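Local coordinates for protein transcription regulator (Lactobacillus plantarum WCFS1, PDB 3CLK) that probably binds DNA as a dimer and regulates transcription in response to a small-molecule effector, as LacI-type regulators do, at residues 189-193 / 194-198; 209-212 / 213-217; 69-73 / 74-78. All coordinates share one frame; numbering follows the deposited sequence.

Contacts 1 and 2 sit on one beta-alpha-beta unit: 189-193/194-198 joins strand 188-191 to the start of helix 194-206, and the loop contact 209-212/213-217 brings the chain from beyond that helix into strand 216-219. They touch directly, with Ile189 N 2.9 Å from Ser216 O, a probable hydrogen bond between neighbouring strands. Contact 3, centred about 24 Å from the centre of contact 1, leaves a strand of the separate parallel sheet. Chemistry follows place. Contact 1 is buried and combines a serine N-cap and the first helical backbone bond with tight alanine packing. Contacts 2 and 3 are both partly buried: contact 2 has backbone and carboxylate bonds towards solvent and aliphatic groups inward, whereas contact 3 rests mainly on leucine and isoleucine side chains.

Contact 1: 189-193 / 194-198; sequences IIAAS and DMTAI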
loop_
_atom_site.group_PDB
_atom_site.type_symbol
_atom_site.label_atom_id
_atom_site.label_comp_id
_atom_site.label_asym_id
_atom_site.label_seq_id
_atom_site.Cartn_x
_atom_site.Cartn_y
_atom_site.Cartn_z
ATOM N N ILE B 189 4.607 -6.063 -23.017
ATOM C CA ILE B 189 3.907 -6.881 -22.027
ATOM C C ILE B 189 2.956 -6.027 -21.196
ATOM O O ILE B 189 3.309 -4.930 -20.750
ATOM C CB ILE B 189 4.898 -7.582 -21.078
ATOM C CG1 ILE B 189 5.765 -8.568 -21.865
ATOM C CG2 ILE B 189 4.143 -8.317 -19.968
ATOM C CD1 ILE B 189 6.882 -9.183 -21.031
ATOM N N ILE B 190 1.741 -6.534 -21.024
ATOM C CA ILE B 190 0.721 -5.866 -20.238
ATOM C C ILE B 190 0.716 -6.551 -18.880
ATOM O O ILE B 190 0.622 -7.781 -18.791
ATOM C CB ILE B 190 -0.665 -6.017 -20.892
ATOM C CG1 ILE B 190 -0.639 -5.382 -22.290
ATOM C CG2 ILE B 190 -1.735 -5.373 -20.017
ATOM C CD1 ILE B 190 -1.946 -5.440 -23.006
ATOM N N ALA B 191 0.841 -5.761 -17.823
ATOM C CA ALA B 191 0.860 -6.317 -16.474
ATOM C C ALA B 191 -0.522 -6.234 -15.852
ATOM O O ALA B 191 -1.212 -5.225 -15.987
ATOM C CB ALA B 191 1.881 -5.577 -15.610
ATOM N N ALA B 192 -0.908 -7.303 -15.165
ATOM C CA ALA B 192 -2.214 -7.389 -14.519
ATOM C C ALA B 192 -2.424 -6.341 -13.438
ATOM O O ALA B 192 -3.556 -6.017 -13.104
ATOM C CB ALA B 192 -2.405 -8.799 -13.918
ATOM N N SER B 193 -1.329 -5.818 -12.888
ATOM C CA SER B 193 -1.397 -4.821 -11.826
ATOM C C SER B 193 -0.047 -4.114 -11.708
ATOM O O SER B 193 0.947 -4.562 -12.288
ATOM C CB SER B 193 -1.725 -5.495 -10.483
ATOM O OG SER B 193 -0.589 -6.169 -9.957
ATOM N N ASP B 194 -0.009 -3.024 -10.944
ATOM C CA ASP B 194 1.238 -2.290 -10.774
ATOM C C ASP B 194 2.304 -3.156 -10.106
ATOM O O ASP B 194 3.462 -3.117 -10.503
ATOM C CB ASP B 194 1.042 -1.017 -9.940
ATOM C CG ASP B 194 0.037 -0.051 -10.544
ATOM O OD1 ASP B 194 -0.174 -0.041 -11.783
ATOM O OD2 ASP B 194 -0.528 0.733 -9.763
HETATM N N MSE B 195 1.928 -3.923 -9.078
HETATM C CA MSE B 195 2.902 -4.780 -8.403
HETATM C C MSE B 195 3.388 -5.868 -9.366
HETATM O O MSE B 195 4.553 -6.270 -9.333
HETATM C CB MSE B 195 2.297 -5.446 -7.154
HETATM C CG MSE B 195 2.013 -4.497 -6.002
HETATM SE SE MSE B 195 3.637 -3.560 -5.489
HETATM C CE MSE B 195 4.751 -5.071 -5.051
ATOM N N THR B 196 2.491 -6.365 -10.208
ATOM C CA THR B 196 2.875 -7.387 -11.178
ATOM C C THR B 196 3.872 -6.761 -12.160
ATOM O O THR B 196 4.880 -7.371 -12.523
ATOM C CB THR B 196 1.628 -7.941 -11.920
ATOM O OG1 THR B 196 0.838 -8.710 -10.997
ATOM C CG2 THR B 196 2.040 -8.850 -13.098
ATOM N N ALA B 197 3.610 -5.523 -12.562
ATOM C CA ALA B 197 4.496 -4.828 -13.488
ATOM C C ALA B 197 5.889 -4.648 -12.895
ATOM O O ALA B 197 6.893 -4.745 -13.600
ATOM C CB ALA B 197 3.908 -3.474 -13.841
ATOM N N ILE B 198 5.967 -4.389 -11.598
ATOM C CA ILE B 198 7.272 -4.200 -10.999
ATOM C C ILE B 198 8.044 -5.518 -11.042
ATOM O O ILE B 198 9.241 -5.519 -11.309
ATOM C CB ILE B 198 7.157 -3.658 -9.557
ATOM C CG1 ILE B 198 6.406 -2.324 -9.564
ATOM C CG2 ILE B 198 8.553 -3.404 -8.975
ATOM C CD1 ILE B 198 6.259 -1.707 -8.192
#
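Ala191 and Ala197 bring their CA atoms within 4.9 Å of each other where the chain leaves strand 188-191, turns through Ala192 and Ser193, and enters helix 194-206. The first helical turn is closed by Ala197 N, which donates to Ser193 O at 2.8 Å, with an N-H...O angle of 154°. Ser193 is the N-cap: its OG accepts from Thr196 N at 3.1 Å, 157° at the hydrogen. The cap depends on the side-chain torsion, since chi1 of 76° places OG between the backbone N and the carbonyl carbon and so turns it to the open helix end.

Beside this polar pair the packing is tight. Ala191 CB lies 3.4 Å from Ala197 CB, closer than ordinary van der Waals contact, and Thr196 turns its methyl CG2 to Ala191 CB at 4.1 Å while OG1 faces Ser193. The side chain of Met195, a selenomethionine, leaves the turn and packs on Ile228 of the second subunit.

The buried hydroxyls have partners beyond the turn, Ser193 OG at Tyr168 O and Thr196 OG1 at Ser169 O, while the Asp194 carboxylate is bonded by Ser219, Gly222 and Thr223. These bonds imply a polar helix start whose buried groups are satisfied, anchored to neighbouring loops and to strand 216-219.

Contact 2: 209-212 / 213-217; sequences IEVP and KDLSI
The loop that leads from helix 194-206 into strand 216-219 folds back on itself at a cis-proline turn, in which Glu210 meets Asp214 and Pro212 meets Leu215. The peptide between Val211 and Pro212 is cis, and with Pro212 as third residue the chain reverses over Glu210 to Lys213 as a type VI turn. Two donors then share Glu210 O: Asp214 N at 2.9 Å, tilted 29° from the carbonyl plane, and Leu215 N in a weak bond at 3.2 Å. Asp214 answers with its side chain, OD1 accepting from Glu210 N at 3.0 Å on the syn side but 29° out of the carboxylate plane. A chi1 of 54° tucks CG between the backbone N and carbonyl carbon of Asp214, which lets the carboxylate fold back over Glu210.

This is the return connection of a beta-alpha-beta unit, and the Val-Pro-Lys-Asp-Leu-Ser sequence fits the V-P-x-D-x-S pattern familiar at this place in LacI-type regulators. Leu215 O receives CA-H...O contacts from Val211 CA and, more closely, from Pro212 CA at 3.1 Å. On the inward side, Ile209 CG2 packs on Leu215 CB at 3.5 Å, and Val211 CG2 meets Ile217 CD1 at 4.0 Å, these last two side chains crossing at about a right angle. Ile209 and Leu215 also rest on Ala204 of helix 194-206.

On the exposed side, Glu210 and Lys213 run alongside each other with their CB atoms in touch. Glu210 OE2 comes to 4.4 Å from Asp214 OD1, a like-charge approach probably eased by the Glu210 N-H held at OD1 and by solvent. A water donates to Pro212 O and is also bonded to Ser216 OG, which has a further partner in Ala279 N.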
loop_
_atom_site.group_PDB
_atom_site.type_symbol
_atom_site.label_atom_id
_atom_site.label_comp_id
_atom_site.label_asym_id
_atom_site.label_seq_id
_atom_site.Cartn_x
_atom_site.Cartn_y
_atom_site.Cartn_z
ATOM N N ILE B 209 17.403 -7.412 -20.005
ATOM C CA ILE B 209 16.447 -6.824 -20.944
ATOM C C ILE B 209 16.146 -5.390 -20.490
ATOM O O ILE B 209 15.643 -5.169 -19.391
ATOM C CB ILE B 209 15.122 -7.637 -20.978
ATOM C CG1 ILE B 209 15.398 -9.059 -21.474
ATOM C CG2 ILE B 209 14.097 -6.952 -21.888
ATOM C CD1 ILE B 209 14.182 -9.968 -21.445
ATOM N N GLU B 210 16.450 -4.421 -21.341
ATOM C CA GLU B 210 16.221 -3.019 -21.008
ATOM C C GLU B 210 14.811 -2.516 -21.316
ATOM O O GLU B 210 14.272 -2.757 -22.383
ATOM C CB GLU B 210 17.236 -2.151 -21.750
ATOM C CG GLU B 210 18.670 -2.511 -21.438
ATOM C CD GLU B 210 19.640 -1.810 -22.355
ATOM O OE1 GLU B 210 19.695 -0.566 -22.312
ATOM O OE2 GLU B 210 20.338 -2.507 -23.123
ATOM N N VAL B 211 14.232 -1.797 -20.369
ATOM C CA VAL B 211 12.895 -1.243 -20.526
ATOM C C VAL B 211 13.046 0.280 -20.565
ATOM O O VAL B 211 13.703 0.856 -19.705
ATOM C CB VAL B 211 12.012 -1.642 -19.332
ATOM C CG1 VAL B 211 10.644 -0.947 -19.427
ATOM C CG2 VAL B 211 11.861 -3.168 -19.292
ATOM N N PRO B 212 12.441 0.949 -21.557
ATOM C CA PRO B 212 11.604 0.457 -22.660
ATOM C C PRO B 212 12.407 0.129 -23.931
ATOM O O PRO B 212 11.838 -0.234 -24.965
ATOM C CB PRO B 212 10.643 1.614 -22.871
ATOM C CG PRO B 212 11.575 2.791 -22.747
ATOM C CD PRO B 212 12.464 2.426 -21.553
ATOM N N LYS B 213 13.728 0.258 -23.836
ATOM C CA LYS B 213 14.642 -0.016 -24.946
ATOM C C LYS B 213 14.196 -1.207 -25.804
ATOM O O LYS B 213 13.741 -1.026 -26.936
ATOM C CB LYS B 213 16.043 -0.271 -24.389
ATOM C CG LYS B 213 17.148 0.534 -25.041
ATOM C CD LYS B 213 17.552 -0.035 -26.391
ATOM C CE LYS B 213 18.688 0.786 -26.994
ATOM N NZ LYS B 213 19.194 0.218 -28.274
ATOM N N ASP B 214 14.324 -2.425 -25.281
ATOM C CA ASP B 214 13.897 -3.582 -26.064
ATOM C C ASP B 214 12.631 -4.266 -25.544
ATOM O O ASP B 214 12.185 -5.267 -26.103
ATOM C CB ASP B 214 15.034 -4.604 -26.217
ATOM C CG ASP B 214 15.628 -5.038 -24.898
ATOM O OD1 ASP B 214 16.508 -4.327 -24.369
ATOM O OD2 ASP B 214 15.213 -6.103 -24.396
ATOM N N LEU B 215 12.050 -3.719 -24.482
ATOM C CA LEU B 215 10.815 -4.253 -23.919
ATOM C C LEU B 215 9.943 -3.140 -23.327
ATOM O O LEU B 215 10.384 -2.388 -22.462
ATOM C CB LEU B 215 11.115 -5.298 -22.835
ATOM C CG LEU B 215 9.879 -5.877 -22.133
ATOM C CD1 LEU B 215 9.004 -6.611 -23.154
ATOM C CD2 LEU B 215 10.299 -6.817 -21.012
ATOM N N SER B 216 8.711 -3.033 -23.812
ATOM C CA SER B 216 7.775 -2.039 -23.296
ATOM C C SER B 216 6.865 -2.739 -22.292
ATOM O O SER B 216 6.509 -3.904 -22.479
ATOM C CB SER B 216 6.910 -1.452 -24.421
ATOM O OG SER B 216 7.618 -0.508 -25.208
ATOM N N ILE B 217 6.488 -2.024 -21.237
ATOM C CA ILE B 217 5.595 -2.573 -20.219
ATOM C C ILE B 217 4.481 -1.583 -19.925
ATOM O O ILE B 217 4.746 -0.408 -19.704
ATOM C CB ILE B 217 6.330 -2.851 -18.883
ATOM C CG1 ILE B 217 7.409 -3.917 -19.079
ATOM C CG2 ILE B 217 5.315 -3.284 -17.824
ATOM C CD1 ILE B 217 8.253 -4.167 -17.840
HETATM O O HOH W 1 9.929 -1.050 -26.280
#

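Contact 3: 69-73 / 74-78; sequences ILLLS and IALTD
Leu71 meets Leu76 in apolar contact where the chain leaves strand 68-72. Leu71 CD2 lies 3.6 Å from Leu76 CD1 and 4.0 Å from Leu76 CG, the two side chains crossing at about a right angle, so that one methyl of Leu71 presses on the branched end of Leu76. Both leucines also lie against Phe93 of the adjoining strand, and Leu76 reaches Leu58 of helix 53-63. Ile74 adds a looser contact, its CG2 standing 4.3 Å from Leu71 CD2, and it packs on Val14 as well. An alanine at Ile74 is likely to leave Leu71 CD2 and Val14 without this aliphatic cover and to open a gap between the loop and strand 11-15, beside Leu71.

The backbone turns at Ser73, where phi is positive (48°) and the chain departs from its strand path.

The polar part is slight. Within 74-78, Leu76 N makes a weak bond to Ile74 O at 3.4 Å. Farther along, Thr77 is the N-cap of helix 78-86, and its OG1 also bonds to Asn80.

A parallel strand ending in a bent loop that starts the next helix is the strand-to-helix connection of an alpha/beta Rossmann-like subdomain, as found in periplasmic-binding-protein folds.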
loop_
_atom_site.group_PDB
_atom_site.type_symbol
_atom_site.label_atom_id
_atom_site.label_comp_id
_atom_site.label_asym_id
_atom_site.label_seq_id
_atom_site.Cartn_x
_atom_site.Cartn_y
_atom_site.Cartn_z
ATOM N N ILE B 69 -23.280 -0.472 3.120
ATOM C CA ILE B 69 -22.061 -1.267 3.024
ATOM C C ILE B 69 -21.451 -1.199 1.631
ATOM O O ILE B 69 -22.139 -1.402 0.633
ATOM C CB ILE B 69 -22.333 -2.750 3.359
ATOM C CG1 ILE B 69 -22.907 -2.865 4.776
ATOM C CG2 ILE B 69 -21.039 -3.557 3.260
ATOM C CD1 ILE B 69 -23.231 -4.284 5.185
ATOM N N LEU B 70 -20.157 -0.899 1.576
ATOM C CA LEU B 70 -19.432 -0.832 0.314
ATOM C C LEU B 70 -18.410 -1.968 0.326
ATOM O O LEU B 70 -17.630 -2.096 1.274
ATOM C CB LEU B 70 -18.720 0.517 0.189
ATOM C CG LEU B 70 -19.635 1.748 0.199
ATOM C CD1 LEU B 70 -18.792 3.022 0.193
ATOM C CD2 LEU B 70 -20.546 1.704 -1.017
ATOM N N LEU B 71 -18.420 -2.799 -0.710
ATOM C CA LEU B 71 -17.483 -3.915 -0.762
ATOM C C LEU B 71 -16.415 -3.671 -1.819
ATOM O O LEU B 71 -16.687 -3.709 -3.018
ATOM C CB LEU B 71 -18.226 -5.232 -1.031
ATOM C CG LEU B 71 -19.277 -5.586 0.032
ATOM C CD1 LEU B 71 -20.613 -4.954 -0.346
ATOM C CD2 LEU B 71 -19.419 -7.087 0.148
ATOM N N LEU B 72 -15.200 -3.410 -1.346
ATOM C CA LEU B 72 -14.064 -3.132 -2.207
ATOM C C LEU B 72 -13.453 -4.381 -2.810
ATOM O O LEU B 72 -12.610 -5.040 -2.195
ATOM C CB LEU B 72 -12.986 -2.369 -1.431
ATOM C CG LEU B 72 -13.401 -1.061 -0.747
ATOM C CD1 LEU B 72 -12.157 -0.228 -0.444
ATOM C CD2 LEU B 72 -14.334 -0.281 -1.647
ATOM N N SER B 73 -13.892 -4.703 -4.017
ATOM C CA SER B 73 -13.389 -5.858 -4.738
ATOM C C SER B 73 -13.358 -7.126 -3.890
ATOM O O SER B 73 -12.304 -7.744 -3.723
ATOM C CB SER B 73 -11.986 -5.557 -5.268
ATOM O OG SER B 73 -11.604 -6.507 -6.243
ATOM N N ILE B 74 -14.511 -7.502 -3.346
ATOM C CA ILE B 74 -14.614 -8.713 -2.534
ATOM C C ILE B 74 -15.498 -9.719 -3.266
ATOM O O ILE B 74 -16.618 -9.397 -3.670
ATOM C CB ILE B 74 -15.232 -8.430 -1.133
ATOM C CG1 ILE B 74 -14.128 -8.174 -0.105
ATOM C CG2 ILE B 74 -16.080 -9.618 -0.675
ATOM C CD1 ILE B 74 -13.410 -6.872 -0.278
ATOM N N ALA B 75 -14.989 -10.935 -3.435
ATOM C CA ALA B 75 -15.740 -11.989 -4.106
ATOM C C ALA B 75 -16.460 -12.836 -3.059
ATOM O O ALA B 75 -15.909 -13.809 -2.542
ATOM C CB ALA B 75 -14.795 -12.861 -4.931
ATOM N N LEU B 76 -17.694 -12.460 -2.745
ATOM C CA LEU B 76 -18.479 -13.189 -1.753
ATOM C C LEU B 76 -18.944 -14.548 -2.264
ATOM O O LEU B 76 -19.198 -14.724 -3.448
ATOM C CB LEU B 76 -19.709 -12.375 -1.347
ATOM C CG LEU B 76 -19.496 -11.041 -0.632
ATOM C CD1 LEU B 76 -20.846 -10.363 -0.430
ATOM C CD2 LEU B 76 -18.805 -11.272 0.700
ATOM N N THR B 77 -19.050 -15.511 -1.359
ATOM C CA THR B 77 -19.525 -16.834 -1.733
ATOM C C THR B 77 -21.026 -16.718 -2.008
ATOM O O THR B 77 -21.645 -15.701 -1.690
ATOM C CB THR B 77 -19.299 -17.841 -0.602
ATOM O OG1 THR B 77 -19.972 -17.390 0.581
ATOM C CG2 THR B 77 -17.810 -17.985 -0.312
ATOM N N ASP B 78 -21.609 -17.754 -2.598
ATOM C CA ASP B 78 -23.034 -17.737 -2.908
ATOM C C ASP B 78 -23.889 -17.501 -1.663
ATOM O O ASP B 78 -24.860 -16.740 -1.703
ATOM C CB ASP B 78 -23.450 -19.049 -3.572
ATOM C CG ASP B 78 -22.630 -19.356 -4.806
ATOM O OD1 ASP B 78 -21.446 -19.726 -4.657
ATOM O OD2 ASP B 78 -23.165 -19.218 -5.925
#